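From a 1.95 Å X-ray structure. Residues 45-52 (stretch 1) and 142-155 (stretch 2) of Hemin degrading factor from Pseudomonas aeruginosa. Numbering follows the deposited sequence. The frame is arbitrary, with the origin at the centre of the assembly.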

# COMPACT_ATOMS: atom_id res chain seq x y z
N VAL A 45 7.75 11.17 -17.25
CA VAL A 45 6.40 10.64 -17.46
C VAL A 45 5.92 9.83 -16.26
O VAL A 45 6.69 9.54 -15.35
CB VAL A 45 6.30 9.75 -18.72
CG1 VAL A 45 6.64 10.54 -19.98
CG2 VAL A 45 7.20 8.53 -18.59
N SER A 46 4.65 9.46 -16.26
CA SER A 46 4.14 8.56 -15.23
C SER A 46 4.55 7.12 -15.53
O SER A 46 4.84 6.78 -16.69
CB SER A 46 2.62 8.65 -15.14
OG SER A 46 2.01 8.09 -16.28
N GLU A 47 4.61 6.29 -14.50
CA GLU A 47 4.89 4.87 -14.68
C GLU A 47 3.85 4.22 -15.58
O GLU A 47 4.17 3.33 -16.37
CB GLU A 47 4.95 4.14 -13.32
CG GLU A 47 5.46 2.70 -13.41
CD GLU A 47 5.64 2.04 -12.05
OE1 GLU A 47 5.37 2.71 -11.02
OE2 GLU A 47 6.05 0.86 -12.01
N GLY A 48 2.60 4.67 -15.46
CA GLY A 48 1.52 4.15 -16.29
C GLY A 48 1.76 4.34 -17.78
O GLY A 48 1.53 3.43 -18.57
N GLU A 49 2.23 5.51 -18.13
CA GLU A 49 2.59 5.85 -19.48
C GLU A 49 3.74 4.99 -19.98
O GLU A 49 3.70 4.49 -21.04
CB GLU A 49 2.98 7.28 -19.56
CG GLU A 49 1.83 8.22 -19.55
CD GLU A 49 2.27 9.66 -19.37
OE1 GLU A 49 2.49 10.10 -18.22
OE2 GLU A 49 2.46 10.29 -20.40
N LEU A 50 4.71 4.80 -19.11
CA LEU A 50 5.89 3.99 -19.41
C LEU A 50 5.48 2.56 -19.72
O LEU A 50 5.90 1.99 -20.74
CB LEU A 50 6.88 4.01 -18.24
CG LEU A 50 8.38 4.10 -18.53
CD1 LEU A 50 9.23 3.77 -17.30
CD2 LEU A 50 8.79 3.20 -19.66
N VAL A 51 4.64 1.99 -18.87
CA VAL A 51 4.12 0.64 -19.09
C VAL A 51 3.30 0.54 -20.39
O VAL A 51 3.44 -0.42 -21.15
CB VAL A 51 3.30 0.14 -17.88
CG1 VAL A 51 2.67 -1.21 -18.17
CG2 VAL A 51 4.18 0.06 -16.63
N ALA A 52 2.47 1.54 -20.66
CA ALA A 52 1.70 1.54 -21.90
C ALA A 52 2.60 1.62 -23.13
O ALA A 52 2.23 1.16 -24.20
CB ALA A 52 0.69 2.67 -21.90
N ILE A 142 0.70 -8.51 -13.28
CA ILE A 142 -0.47 -7.65 -13.54
C ILE A 142 -0.24 -6.32 -12.84
O ILE A 142 0.06 -6.33 -11.71
CB ILE A 142 -1.76 -8.30 -13.03
CG1 ILE A 142 -1.99 -9.67 -13.69
CG2 ILE A 142 -2.93 -7.38 -13.19
CD1 ILE A 142 -2.08 -9.58 -15.16
N GLN A 143 -0.28 -5.22 -13.55
CA GLN A 143 0.03 -3.95 -12.94
C GLN A 143 -1.07 -2.91 -13.14
O GLN A 143 -1.47 -2.67 -14.22
CB GLN A 143 1.39 -3.40 -13.37
CG GLN A 143 2.55 -4.39 -13.32
CD GLN A 143 3.95 -3.78 -13.45
OE1 GLN A 143 4.12 -2.63 -13.61
NE2 GLN A 143 4.92 -4.60 -13.32
N VAL A 144 -1.49 -2.29 -12.06
CA VAL A 144 -2.62 -1.36 -12.08
C VAL A 144 -2.14 0.07 -11.82
O VAL A 144 -1.30 0.29 -10.93
CB VAL A 144 -3.69 -1.75 -11.02
CG1 VAL A 144 -4.83 -0.74 -11.01
CG2 VAL A 144 -4.22 -3.15 -11.31
N PHE A 145 -2.71 1.03 -12.55
CA PHE A 145 -2.34 2.44 -12.42
C PHE A 145 -3.55 3.36 -12.24
O PHE A 145 -4.65 3.06 -12.72
CB PHE A 145 -1.49 2.86 -13.63
CG PHE A 145 -0.25 2.04 -13.78
CD1 PHE A 145 0.92 2.40 -13.11
CD2 PHE A 145 -0.26 0.88 -14.54
CE1 PHE A 145 2.07 1.63 -13.22
CE2 PHE A 145 0.90 0.10 -14.65
CZ PHE A 145 2.06 0.48 -13.99
N ASP A 146 -3.34 4.47 -11.52
CA ASP A 146 -4.44 5.38 -11.18
C ASP A 146 -4.66 6.48 -12.23
O ASP A 146 -4.02 6.48 -13.28
CB ASP A 146 -4.29 5.97 -9.75
CG ASP A 146 -3.09 6.90 -9.60
OD1 ASP A 146 -2.60 7.46 -10.59
OD2 ASP A 146 -2.64 7.10 -8.44
N GLN A 147 -5.52 7.44 -11.94
CA GLN A 147 -5.85 8.46 -12.87
C GLN A 147 -4.67 9.31 -13.29
O GLN A 147 -4.73 9.97 -14.30
CB GLN A 147 -6.93 9.33 -12.32
CG GLN A 147 -8.11 9.34 -13.19
CD GLN A 147 -8.70 8.03 -13.25
OE1 GLN A 147 -9.00 7.56 -14.30
NE2 GLN A 147 -8.87 7.42 -12.13
N GLN A 148 -3.63 9.34 -12.48
CA GLN A 148 -2.43 10.12 -12.78
C GLN A 148 -1.29 9.27 -13.34
O GLN A 148 -0.18 9.77 -13.58
CB GLN A 148 -1.96 10.89 -11.54
CG GLN A 148 -2.91 12.03 -11.12
CD GLN A 148 -4.21 11.53 -10.52
OE1 GLN A 148 -5.29 11.76 -11.07
NE2 GLN A 148 -4.12 10.86 -9.38
N GLY A 149 -1.55 7.98 -13.54
CA GLY A 149 -0.52 7.08 -14.04
C GLY A 149 0.40 6.51 -12.97
O GLY A 149 1.38 5.82 -13.28
N VAL A 150 0.09 6.78 -11.70
CA VAL A 150 0.92 6.27 -10.60
C VAL A 150 0.48 4.86 -10.26
O VAL A 150 -0.71 4.56 -10.26
CB VAL A 150 0.78 7.16 -9.35
CG1 VAL A 150 1.84 6.78 -8.32
CG2 VAL A 150 0.90 8.63 -9.73
N ALA A 151 1.44 3.98 -9.97
CA ALA A 151 1.10 2.60 -9.63
C ALA A 151 0.12 2.51 -8.48
O ALA A 151 0.25 3.22 -7.47
CB ALA A 151 2.35 1.81 -9.31
N VAL A 152 -0.86 1.62 -8.62
CA VAL A 152 -1.80 1.37 -7.54
C VAL A 152 -1.40 0.10 -6.78
O VAL A 152 -1.28 0.11 -5.55
CB VAL A 152 -3.24 1.22 -8.08
CG1 VAL A 152 -4.12 0.61 -7.03
CG2 VAL A 152 -3.78 2.56 -8.48
N HIS A 153 -1.14 -0.96 -7.53
CA HIS A 153 -1.05 -2.30 -7.00
C HIS A 153 -0.49 -3.20 -8.10
O HIS A 153 -0.86 -3.05 -9.28
CB HIS A 153 -2.46 -2.77 -6.66
CG HIS A 153 -2.54 -4.13 -6.02
ND1 HIS A 153 -1.82 -4.47 -4.90
CD2 HIS A 153 -3.28 -5.22 -6.35
CE1 HIS A 153 -2.10 -5.72 -4.56
NE2 HIS A 153 -2.99 -6.19 -5.42
N LYS A 154 0.37 -4.15 -7.74
CA LYS A 154 0.90 -5.09 -8.73
C LYS A 154 0.85 -6.49 -8.17
O LYS A 154 1.03 -6.68 -6.96
CB LYS A 154 2.36 -4.77 -9.09
CG LYS A 154 2.56 -3.44 -9.76
CD LYS A 154 4.02 -3.01 -9.70
CE LYS A 154 4.23 -1.75 -10.53
NZ LYS A 154 5.59 -1.20 -10.35
N VAL A 155 0.61 -7.48 -9.03
CA VAL A 155 0.73 -8.87 -8.60
C VAL A 155 1.66 -9.64 -9.52
O VAL A 155 1.51 -9.63 -10.75
CB VAL A 155 -0.64 -9.57 -8.29
CG1 VAL A 155 -1.80 -8.56 -8.25
CG2 VAL A 155 -0.93 -10.70 -9.20
O HOH W 1 4.19 4.71 -10.00
O HOH W 2 6.15 -1.00 -14.05
O HOH W 3 5.73 1.58 -8.43

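A short helix, residues 47-52, and the Ser46 cap before it rest against a β-hairpin whose strands are joined by a type I turn from Asp146 to Gly149. Val45 lies out of reach of the hairpin, and the contact begins at Ser46, the N-cap residue. Its hydroxyl accepts a capping bond from Glu49 N (3.2 Å from N to Ser46 OG) and donates to Glu49 OE1 (2.8 Å from Ser46 OG), while Ser46 N also donates to Glu49 OE1 at 3.0 Å. The CA-to-CB bond of Ser46 points toward the hairpin, with CB 3.4 Å from Gln148 O and OG 3.5 Å from Gly149 CA. This closeness leaves no room for a side chain at Gly149: an ideal CB there would lie 2.1 Å from Ser46 OG. The backbone angles of Gly149 (85°/6°) independently call for glycine, since a CB would also be jammed against the preceding carbonyl oxygen.

Glu47 has the largest area covered by the hairpin. Its extended side chain (chi1 and chi2 both t) runs past the Phe145 ring, with Glu47 CG 3.6 Å from Phe145 CE1, and carries the carboxylate to Lys154 on the second strand. There Lys154 NZ donates to Glu47 OE2 at 2.7 Å, forming a salt bridge. Three waters also bind the carboxylate. One donates to Glu47 OE1 and accepts from Ala151 N, thereby linking the helix to the backbone of the second strand; another donates to both Glu47 OE2 and Gln143 OE1, bridging two acceptors that are themselves 4.3 Å apart. The third donates to Glu47 OE1 and accepts a weak bond from Lys154 NZ.

At Gly48 the two backbones come closest, with its CA 4.2 Å from that of Gly149. Gly48 N donates to Gly149 O at 2.8 Å, so an amide in the first turn of the helix, where no preceding helical carbonyl serves it, finds its acceptor in the hairpin. Gly48 CA also sits over one face of Phe145, 3.8 Å from the ring centroid and 18° off the normal, a CH-π contact. An ideal CB on Gly48 would be tightly placed, 3.0 Å from Gly149 CA and 3.4 Å from Phe145 CB.

Glu49 and Leu50 make no direct contact with the hairpin. One turn on from Glu47, whose CA-to-CB bond is sideways to the hairpin, that of Val51 points toward it, and its CG2 packs 3.4 Å from Phe145 CZ and 4.0 Å from Gln143 OE1. Phe145 thus meets Glu47, Gly48 and Val51 in turn, while Ala52 lies beyond the contact.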